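Local coordinates for protein extracellular subtilisin-like serine proteinase (Vibrio sp. PA-44, PDB 1SH7) that probably hydrolyses internal peptide bonds as a secreted, calcium-binding serine endopeptidase of the subtilisin family, made by a cold-adapted bacterium, at residues 3-6 with 7-10; 139-142 with 143-147; 164-167 with 168-171; 238-242 with 243-247. All coordinates share one frame; numbering follows the deposited sequence. Where two conformers were deposited one is given.

How the contacts relate
Contact 1 stands apart at its own calcium site, its centre 26 to 33 Å from those of the other three. Contact 2 touches both contact 3 and contact 4, which stay about 7 Å apart at their nearest atoms. V141 CG2 packs on P167 CB of contact 3 at 4.1 Å, and I145 O meets P242 CG of contact 4 at 3.5 Å. Contact 3 supplies P171 to another calcium site, and the T246 side chain of contact 4 comes within about 6 Å of that ion. The inhibitor phenylmethanesulfonic acid, bound in the pocket with H70 and S220, lies about 7, 13 and 14 Å from the side chains of T165, V141 and W6.

Contact 1 of 4, residues 3-6 with 7-10; sequences NAIW and GLDR. With CA (calcium ion), chain E.
D9 OD1 is gripped by a water, 2.6 Å from OD1, that also donates to A4 O at 2.9 Å, and by the backbone N of R20. The shared water ties the loop ahead of helix 6-11 to its first turn. The other carboxylate oxygen, D9 OD2, binds the calcium ion at 2.4 Å, and the main-chain D9 O binds it at 2.5 Å. This chelation is possible because CG stands trans to the backbone N (chi1 -172°), close to the residue's own carbonyl. D12, Q13, D19, N21 and a water complete the shell.

I5 is the N-cap residue, and its carbonyl oxygen receives D9 N at 3.0 Å, nearly straight at 163°. Beside that bond the aliphatic I5 CG1 lies 4.1 Å from L8 CG. The indole of W6 folds over the start of the helix, its CG held between backbone N and carbonyl carbon. G7 CA lies over the face of the six-membered ring, 4.1 Å from its centroid, a CH-pi contact. W6 NE1 donates to S202 O, while R10 sends its guanidinium to a salt bridge with D183.

With the metal on one oxygen and two hydrogen-bond donors on the other, the D9 carboxylate is probably kept ionised and its rotation fixed.

Contact 2 of 4, residues 139-142 with 143-147; sequences SAVQ and GAIQS
V141 and I145 sit one turn apart on helix 135-146, the connection of a beta-alpha-beta unit between strands 123-127 and 150-154 of the parallel sheet. The helix is amphipathic, and these two residues mark its packed side. I145 CD1 lies 3.7 Å from V141 CG1, and both side chains, with that of A144, rest on F151 of strand 150-154. I145 CG1 is also drawn in over the preceding turn, 3.3 Å from V141 O, because it lies trans to its own carbonyl carbon (chi1 -65°). The beta-branched residues thus offer compact aliphatic surface to the sheet. Small A140 and A144 suit the neighbouring flank, where helix 105-118 comes close: A140 meets I109 and D113, and A144 meets V112.

The other side is open to solvent. There S139, Q142, G143 and Q146 follow one another round the surface, and the glutamines extend their polar amides away from the core. The Q142 chain is extended beyond CG and stands out from the helix. Both sides are carried by the same ladder of i to i+4 bonds along the axis: G143 N donates to S139 O at 2.9 Å and Q146 N to Q142 O at 3.0 Å on the exposed side, I145 N to V141 O at 3.0 Å on the packed one.

Near the last turn S147 OG donates to A144 O at 2.6 Å.

Contact 3 of 4, residues 164-167 with 168-171; sequences NTSP and ARVP. With CA (calcium ion), chain C.
R169 wraps its side chain past the carbonyl oxygen of T165, the atom that also accepts its backbone N at 3.0 Å. R169 CB lies 3.3 Å from T165 O. The next carbon, CG, occupies the position between backbone N and carbonyl carbon (chi1 70°), which brings R169 CG to 3.3 Å from the same oxygen. CD is already leaving, 3.7 Å from T165 O. From CG onward the chain runs extended, and R169 NE passes S166 OG at 3.6 Å, with the hydroxyl at the edge of the guanidinium and near its plane. NE finds its strong partner in D138, a salt bridge to OD2. The other oxygen of D138 is hydrogen-bonded to S166 OG, which also meets S134 N, so one carboxylate of helix 135-146 holds both serine and arginine.

Next to this polar group the chain bends tightly. The peptide bond before P167 is cis, and a type I beta turn runs from P167 to V170. V170 N closes it on P167 O at 3.0 Å; the N-H points straight at the oxygen (168°) but from 39° above the carbonyl plane. Small A168 fits the bend, its CB 3.7 Å from T165 CG2.

The turn delivers the backbone to metal. V170 O accepts a hydrogen bond from a water bound to calcium, and P171 O binds the ion directly at 2.5 Å, in a site of two main-chain oxygens (P171, G173), the D196 carboxylate and four waters, as in the proteinase K-like subtilases.

Contact 4 of 4, residues 238-242 with 243-247; sequences NGLTP and LQLTG
The flat amide of Q244 is met at its oxygen end by T241 N, which lies in the carbonyl plane on a lone pair of OE1, 2.9 Å away and nearly straight at 167°. T241 OG1 lies obliquely, out of the amide plane, 3.6 Å from Q244 CD. The hydroxyl oxygen accepts Q244 N at 3.1 Å. It can do so because OG1 is placed between the backbone N and carbonyl carbon (chi1 59°), facing the start of the helix. Glutamine, extended beyond CG, is long enough to reach back to T241 N, and its aliphatic part serves too: Q244 CB rests 3.7 Å from L240 CD2. L240 and L245 both pack on Y233 of helix 219-236, the apolar side of an otherwise exposed corner.

P242 follows the cap, where a proline suits because the first turn of a helix asks for no N-H from it. The regular ladder then begins, with L245 N bound to T241 O at 2.8 Å and T246 N to P242 O at 2.9 Å. Two reciprocal bonds between N-cap T241 and Q244, side chain to backbone each way, make a capping box at the N-terminus of helix 242-252.

Contact 1 of 4, residues 3-6 with 7-10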
loop_
_atom_site.group_PDB
_atom_site.type_symbol
_atom_site.label_atom_id
_atom_site.label_comp_id
_atom_site.label_asym_id
_atom_site.label_seq_id
_atom_site.Cartn_x
_atom_site.Cartn_y
_atom_site.Cartn_z
ATOM N N ASN A 3 11.429 5.150 -18.928
ATOM C CA ASN A 3 10.113 5.756 -19.142
ATOM C C ASN A 3 9.207 5.545 -17.879
ATOM O O ASN A 3 7.960 5.483 -17.985
ATOM C CB ASN A 3 9.428 5.179 -20.422
ATOM C CG ASN A 3 10.165 5.564 -21.747
ATOM O OD1 ASN A 3 10.088 4.834 -22.748
ATOM N ND2 ASN A 3 10.837 6.720 -21.755
ATOM N N ALA A 4 9.836 5.409 -16.704
ATOM C CA ALA A 4 9.107 5.033 -15.506
ATOM C C ALA A 4 8.206 6.174 -15.097
ATOM O O ALA A 4 8.553 7.329 -15.258
ATOM C CB ALA A 4 10.053 4.654 -14.361
ATOM N N ILE A 5 7.023 5.832 -14.618
ATOM C CA ILE A 5 6.093 6.810 -14.102
ATOM C C ILE A 5 6.643 7.310 -12.789
ATOM O O ILE A 5 7.515 6.664 -12.175
ATOM C CB ILE A 5 4.652 6.255 -13.957
ATOM C CG1 ILE A 5 4.640 4.976 -13.122
ATOM C CG2 ILE A 5 4.034 6.006 -15.336
ATOM C CD1 ILE A 5 3.235 4.552 -12.712
ATOM N N TRP A 6 6.170 8.476 -12.369
ATOM C CA TRP A 6 6.934 9.249 -11.368
ATOM C C TRP A 6 7.010 8.615 -9.993
ATOM O O TRP A 6 7.998 8.786 -9.315
ATOM C CB TRP A 6 6.396 10.673 -11.222
ATOM C CG TRP A 6 5.228 10.819 -10.293
ATOM C CD1 TRP A 6 3.885 10.847 -10.621
ATOM C CD2 TRP A 6 5.296 11.041 -8.884
ATOM N NE1 TRP A 6 3.124 11.025 -9.489
ATOM C CE2 TRP A 6 3.960 11.150 -8.405
ATOM C CE3 TRP A 6 6.346 11.096 -7.958
ATOM C CZ2 TRP A 6 3.660 11.369 -7.046
ATOM C CZ3 TRP A 6 6.049 11.305 -6.624
ATOM C CH2 TRP A 6 4.712 11.443 -6.178
ATOM N N GLY A 7 5.963 7.929 -9.562
ATOM C CA GLY A 7 5.926 7.311 -8.225
ATOM C C GLY A 7 7.002 6.261 -8.065
ATOM O O GLY A 7 7.783 6.263 -7.094
ATOM N N LEU A 8 7.085 5.387 -9.067
ATOM C CA LEU A 8 8.122 4.379 -9.101
ATOM C C LEU A 8 9.496 5.040 -9.202
ATOM O O LEU A 8 10.445 4.663 -8.502
ATOM C CB LEU A 8 7.917 3.435 -10.289
ATOM C CG LEU A 8 6.619 2.640 -10.397
ATOM C CD1 LEU A 8 6.711 1.751 -11.623
ATOM C CD2 LEU A 8 6.338 1.856 -9.121
ATOM N N ASP A 9 9.584 6.030 -10.083
ATOM C CA ASP A 9 10.789 6.815 -10.313
ATOM C C ASP A 9 11.306 7.433 -9.005
ATOM O O ASP A 9 12.514 7.418 -8.728
ATOM C CB ASP A 9 10.485 7.926 -11.316
ATOM C CG ASP A 9 11.724 8.678 -11.772
ATOM O OD1 ASP A 9 11.564 9.566 -12.659
ATOM O OD2 ASP A 9 12.872 8.453 -11.333
ATOM N N ARG A 10 10.404 7.965 -8.201
ATOM C CA ARG A 10 10.780 8.609 -6.954
ATOM C C ARG A 10 11.345 7.686 -5.856
ATOM O O ARG A 10 12.189 8.111 -5.086
ATOM C CB ARG A 10 9.580 9.329 -6.332
ATOM C CG ARG A 10 9.917 10.272 -5.206
ATOM C CD ARG A 10 10.841 11.424 -5.582
ATOM N NE ARG A 10 11.369 12.183 -4.452
ATOM C CZ ARG A 10 12.455 11.867 -3.726
ATOM N NH1 ARG A 10 12.845 12.678 -2.751
ATOM N NH2 ARG A 10 13.184 10.791 -4.000
HETATM CA CA CA E . 14.483 7.048 -10.168
HETATM O O HOH W 1 9.209 9.799 -13.840
HETATM O O HOH W 2 16.667 6.301 -10.162
#

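Contact 2 of 4, residues 139-142 with 143-147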
loop_
_atom_site.group_PDB
_atom_site.type_symbol
_atom_site.label_atom_id
_atom_site.label_comp_id
_atom_site.label_asym_id
_atom_site.label_seq_id
_atom_site.Cartn_x
_atom_site.Cartn_y
_atom_site.Cartn_z
ATOM N N SER A 139 -9.040 -3.565 16.455
ATOM C CA SER A 139 -8.681 -4.807 17.146
ATOM C C SER A 139 -8.431 -5.964 16.175
ATOM O O SER A 139 -7.470 -6.738 16.343
ATOM C CB SER A 139 -9.754 -5.159 18.191
ATOM O OG SER A 139 -9.746 -4.163 19.199
ATOM N N ALA A 140 -9.247 -6.070 15.139
ATOM C CA ALA A 140 -9.042 -7.080 14.098
ATOM C C ALA A 140 -7.722 -6.861 13.347
ATOM O O ALA A 140 -7.015 -7.824 13.050
ATOM C CB ALA A 140 -10.201 -7.066 13.118
ATOM N N VAL A 141 -7.372 -5.604 13.059
ATOM C CA VAL A 141 -6.144 -5.324 12.334
ATOM C C VAL A 141 -4.971 -5.633 13.227
ATOM O O VAL A 141 -4.024 -6.305 12.798
ATOM C CB VAL A 141 -6.113 -3.884 11.804
ATOM C CG1 VAL A 141 -4.736 -3.497 11.286
ATOM C CG2 VAL A 141 -7.150 -3.761 10.718
ATOM N N GLN A 142 -5.069 -5.210 14.482
ATOM C CA GLN A 142 -4.022 -5.478 15.460
ATOM C C GLN A 142 -3.778 -6.964 15.611
ATOM O O GLN A 142 -2.628 -7.400 15.725
ATOM C CB GLN A 142 -4.406 -4.860 16.786
ATOM C CG GLN A 142 -3.335 -4.870 17.837
ATOM C CD GLN A 142 -3.688 -3.856 18.922
ATOM O OE1 GLN A 142 -4.322 -4.217 19.909
ATOM N NE2 GLN A 142 -3.338 -2.564 18.695
ATOM N N GLY A 143 -4.862 -7.733 15.618
ATOM C CA GLY A 143 -4.831 -9.173 15.657
ATOM C C GLY A 143 -4.166 -9.840 14.463
ATOM O O GLY A 143 -3.384 -10.769 14.638
ATOM N N ALA A 144 -4.465 -9.375 13.253
ATOM C CA ALA A 144 -3.873 -9.925 12.042
ATOM C C ALA A 144 -2.372 -9.642 12.006
ATOM O O ALA A 144 -1.586 -10.496 11.605
ATOM C CB ALA A 144 -4.580 -9.371 10.812
ATOM N N ILE A 145 -1.984 -8.481 12.518
ATOM C CA ILE A 145 -0.575 -8.098 12.626
ATOM C C ILE A 145 0.146 -8.969 13.639
ATOM O O ILE A 145 1.239 -9.446 13.360
ATOM C CB ILE A 145 -0.412 -6.604 12.947
ATOM C CG1 ILE A 145 -0.921 -5.742 11.806
ATOM C CG2 ILE A 145 1.064 -6.227 13.127
ATOM C CD1 ILE A 145 -1.244 -4.347 12.208
ATOM N N GLN A 146 -0.473 -9.220 14.795
ATOM C CA GLN A 146 0.081 -10.190 15.742
ATOM C C GLN A 146 0.216 -11.588 15.145
ATOM O O GLN A 146 1.132 -12.341 15.499
ATOM C CB GLN A 146 -0.797 -10.271 17.001
ATOM C CG GLN A 146 -0.222 -11.212 18.055
ATOM C CD GLN A 146 -0.901 -11.063 19.385
ATOM O OE1 GLN A 146 -0.770 -10.023 20.016
ATOM N NE2 GLN A 146 -1.636 -12.096 19.816
ATOM N N SER A 147 -0.669 -11.932 14.207
ATOM C CA SER A 147 -0.626 -13.233 13.545
ATOM C C SER A 147 0.603 -13.379 12.690
ATOM O O SER A 147 0.955 -14.492 12.315
ATOM C CB SER A 147 -1.874 -13.473 12.691
ATOM O OG SER A 147 -1.652 -13.068 11.357
#

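Contact 3 of 4, residues 164-167 with 168-171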
loop_
_atom_site.group_PDB
_atom_site.type_symbol
_atom_site.label_atom_id
_atom_site.label_comp_id
_atom_site.label_asym_id
_atom_site.label_seq_id
_atom_site.Cartn_x
_atom_site.Cartn_y
_atom_site.Cartn_z
ATOM N N ASN A 164 -7.719 10.104 13.915
ATOM C CA ASN A 164 -9.188 10.067 14.055
ATOM C C ASN A 164 -9.873 9.173 13.020
ATOM O O ASN A 164 -11.074 9.227 12.860
ATOM C CB ASN A 164 -9.724 11.501 13.989
ATOM C CG ASN A 164 -9.201 12.351 15.139
ATOM O OD1 ASN A 164 -8.962 11.834 16.235
ATOM N ND2 ASN A 164 -8.983 13.638 14.890
ATOM N N THR A 165 -9.072 8.360 12.314
ATOM C CA THR A 165 -9.502 7.464 11.232
ATOM C C THR A 165 -9.108 6.039 11.607
ATOM O O THR A 165 -7.996 5.827 12.107
ATOM C CB THR A 165 -8.790 7.855 9.906
ATOM O OG1 THR A 165 -9.463 8.972 9.342
ATOM C CG2 THR A 165 -8.910 6.744 8.828
ATOM N N SER A 166 -10.015 5.075 11.413
ATOM C CA SER A 166 -9.690 3.626 11.522
ATOM C C SER A 166 -9.724 3.048 10.099
ATOM O O SER A 166 -10.591 3.417 9.348
ATOM C CB SER A 166 -10.752 2.884 12.366
ATOM O OG SER A 166 -10.580 3.084 13.752
ATOM N N PRO A 167 -8.855 2.106 9.741
ATOM C CA PRO A 167 -7.805 1.578 10.624
ATOM C C PRO A 167 -6.515 2.396 10.705
ATOM O O PRO A 167 -5.642 1.945 11.401
ATOM C CB PRO A 167 -7.473 0.234 9.978
ATOM C CG PRO A 167 -7.658 0.482 8.536
ATOM C CD PRO A 167 -8.905 1.374 8.461
ATOM N N ALA A 168 -6.387 3.534 10.034
ATOM C CA ALA A 168 -5.122 4.318 10.038
ATOM C C ALA A 168 -4.446 4.490 11.392
ATOM O O ALA A 168 -3.202 4.515 11.504
ATOM C CB ALA A 168 -5.364 5.699 9.456
ATOM N N ARG A 169 -5.253 4.676 12.421
ATOM C CA ARG A 169 -4.713 5.013 13.720
ATOM C C ARG A 169 -4.102 3.827 14.472
ATOM O O ARG A 169 -3.416 4.040 15.460
ATOM C CB ARG A 169 -5.773 5.703 14.562
ATOM C CG ARG A 169 -6.916 4.805 15.011
ATOM C CD ARG A 169 -7.920 5.579 15.797
ATOM N NE ARG A 169 -8.890 4.722 16.431
ATOM C CZ ARG A 169 -9.212 4.766 17.709
ATOM N NH1 ARG A 169 -8.616 5.628 18.544
ATOM N NH2 ARG A 169 -10.156 3.943 18.153
ATOM N N VAL A 170 -4.313 2.594 14.002
ATOM C CA VAL A 170 -3.749 1.399 14.692
ATOM C C VAL A 170 -2.237 1.516 14.798
ATOM O O VAL A 170 -1.541 1.483 13.763
ATOM C CB VAL A 170 -4.108 0.101 13.952
ATOM C CG1 VAL A 170 -3.328 -1.105 14.513
ATOM C CG2 VAL A 170 -5.598 -0.183 14.046
ATOM N N PRO A 171 -1.697 1.697 16.005
ATOM C CA PRO A 171 -0.264 1.944 16.111
ATOM C C PRO A 171 0.600 0.962 15.324
ATOM O O PRO A 171 1.464 1.426 14.597
ATOM C CB PRO A 171 -0.016 1.886 17.622
ATOM C CG PRO A 171 -1.333 2.376 18.202
ATOM C CD PRO A 171 -2.352 1.779 17.333
HETATM CA CA CA C . 2.404 2.893 12.858
HETATM O O HOH W 3 0.005 3.315 12.531
HETATM O O HOH W 4 4.219 1.433 12.997
HETATM O O HOH W 5 3.472 3.505 15.081
HETATM O O HOH W 6 1.999 5.207 13.256
#

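Contact 4 of 4, residues 238-242 with 243-247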
loop_
_atom_site.group_PDB
_atom_site.type_symbol
_atom_site.label_atom_id
_atom_site.label_comp_id
_atom_site.label_asym_id
_atom_site.label_seq_id
_atom_site.Cartn_x
_atom_site.Cartn_y
_atom_site.Cartn_z
ATOM N N ASN A 238 12.534 -13.356 3.757
ATOM C CA ASN A 238 11.240 -14.016 3.925
ATOM C C ASN A 238 10.707 -13.992 5.369
ATOM O O ASN A 238 9.487 -14.069 5.588
ATOM C CB ASN A 238 11.320 -15.495 3.496
ATOM C CG ASN A 238 11.315 -15.724 1.973
ATOM O OD1 ASN A 238 11.307 -16.884 1.566
ATOM N ND2 ASN A 238 11.309 -14.659 1.142
ATOM N N GLY A 239 11.613 -13.921 6.343
ATOM C CA GLY A 239 11.264 -14.093 7.738
ATOM C C GLY A 239 10.924 -12.842 8.541
ATOM O O GLY A 239 10.756 -12.957 9.747
ATOM N N LEU A 240 10.830 -11.669 7.911
ATOM C CA LEU A 240 10.606 -10.444 8.647
ATOM C C LEU A 240 9.261 -10.493 9.354
ATOM O O LEU A 240 8.229 -10.809 8.742
ATOM C CB LEU A 240 10.611 -9.228 7.714
ATOM C CG LEU A 240 11.937 -8.848 7.046
ATOM C CD1 LEU A 240 11.629 -7.903 5.878
ATOM C CD2 LEU A 240 12.911 -8.186 8.017
ATOM N N THR A 241 9.265 -10.227 10.655
ATOM C CA THR A 241 8.015 -10.069 11.375
ATOM C C THR A 241 7.551 -8.677 10.998
ATOM O O THR A 241 8.335 -7.879 10.438
ATOM C CB THR A 241 8.211 -10.122 12.857
ATOM O OG1 THR A 241 9.122 -9.081 13.240
ATOM C CG2 THR A 241 8.922 -11.454 13.309
ATOM N N PRO A 242 6.296 -8.374 11.301
ATOM C CA PRO A 242 5.793 -7.019 11.099
ATOM C C PRO A 242 6.613 -5.983 11.850
ATOM O O PRO A 242 6.885 -4.954 11.269
ATOM C CB PRO A 242 4.338 -7.104 11.584
ATOM C CG PRO A 242 3.986 -8.576 11.354
ATOM C CD PRO A 242 5.237 -9.291 11.749
ATOM N N LEU A 243 7.054 -6.257 13.076
ATOM C CA LEU A 243 7.913 -5.312 13.784
ATOM C C LEU A 243 9.216 -5.076 13.012
ATOM O O LEU A 243 9.656 -3.944 12.875
ATOM C CB LEU A 243 8.269 -5.852 15.176
ATOM C CG LEU A 243 8.158 -5.036 16.460
ATOM C CD1 LEU A 243 9.343 -5.328 17.322
ATOM C CD2 LEU A 243 7.965 -3.542 16.289
ATOM N N GLN A 244 9.843 -6.148 12.523
ATOM C CA GLN A 244 11.082 -6.019 11.741
ATOM C C GLN A 244 10.865 -5.256 10.441
ATOM O O GLN A 244 11.700 -4.417 10.073
ATOM C CB GLN A 244 11.722 -7.368 11.459
ATOM C CG GLN A 244 12.295 -8.068 12.722
ATOM C CD GLN A 244 12.660 -9.507 12.494
ATOM O OE1 GLN A 244 11.940 -10.214 11.772
ATOM N NE2 GLN A 244 13.816 -9.945 13.030
ATOM N N LEU A 245 9.757 -5.516 9.767
ATOM C CA LEU A 245 9.486 -4.887 8.470
ATOM C C LEU A 245 9.220 -3.391 8.682
ATOM O O LEU A 245 9.784 -2.547 7.977
ATOM C CB LEU A 245 8.313 -5.586 7.760
ATOM C CG LEU A 245 7.851 -5.177 6.346
ATOM C CD1 LEU A 245 8.819 -4.341 5.600
ATOM C CD2 LEU A 245 7.542 -6.458 5.522
ATOM N N THR A 246 8.399 -3.050 9.673
ATOM C CA THR A 246 8.197 -1.663 10.066
ATOM C C THR A 246 9.537 -0.962 10.335
ATOM O O THR A 246 9.784 0.139 9.822
ATOM C CB THR A 246 7.301 -1.597 11.294
ATOM O OG1 THR A 246 5.974 -2.012 10.918
ATOM C CG2 THR A 246 7.191 -0.156 11.836
ATOM N N GLY A 247 10.397 -1.606 11.118
ATOM C CA GLY A 247 11.705 -1.057 11.428
ATOM C C GLY A 247 12.519 -0.724 10.186
ATOM O O GLY A 247 13.211 0.277 10.143
#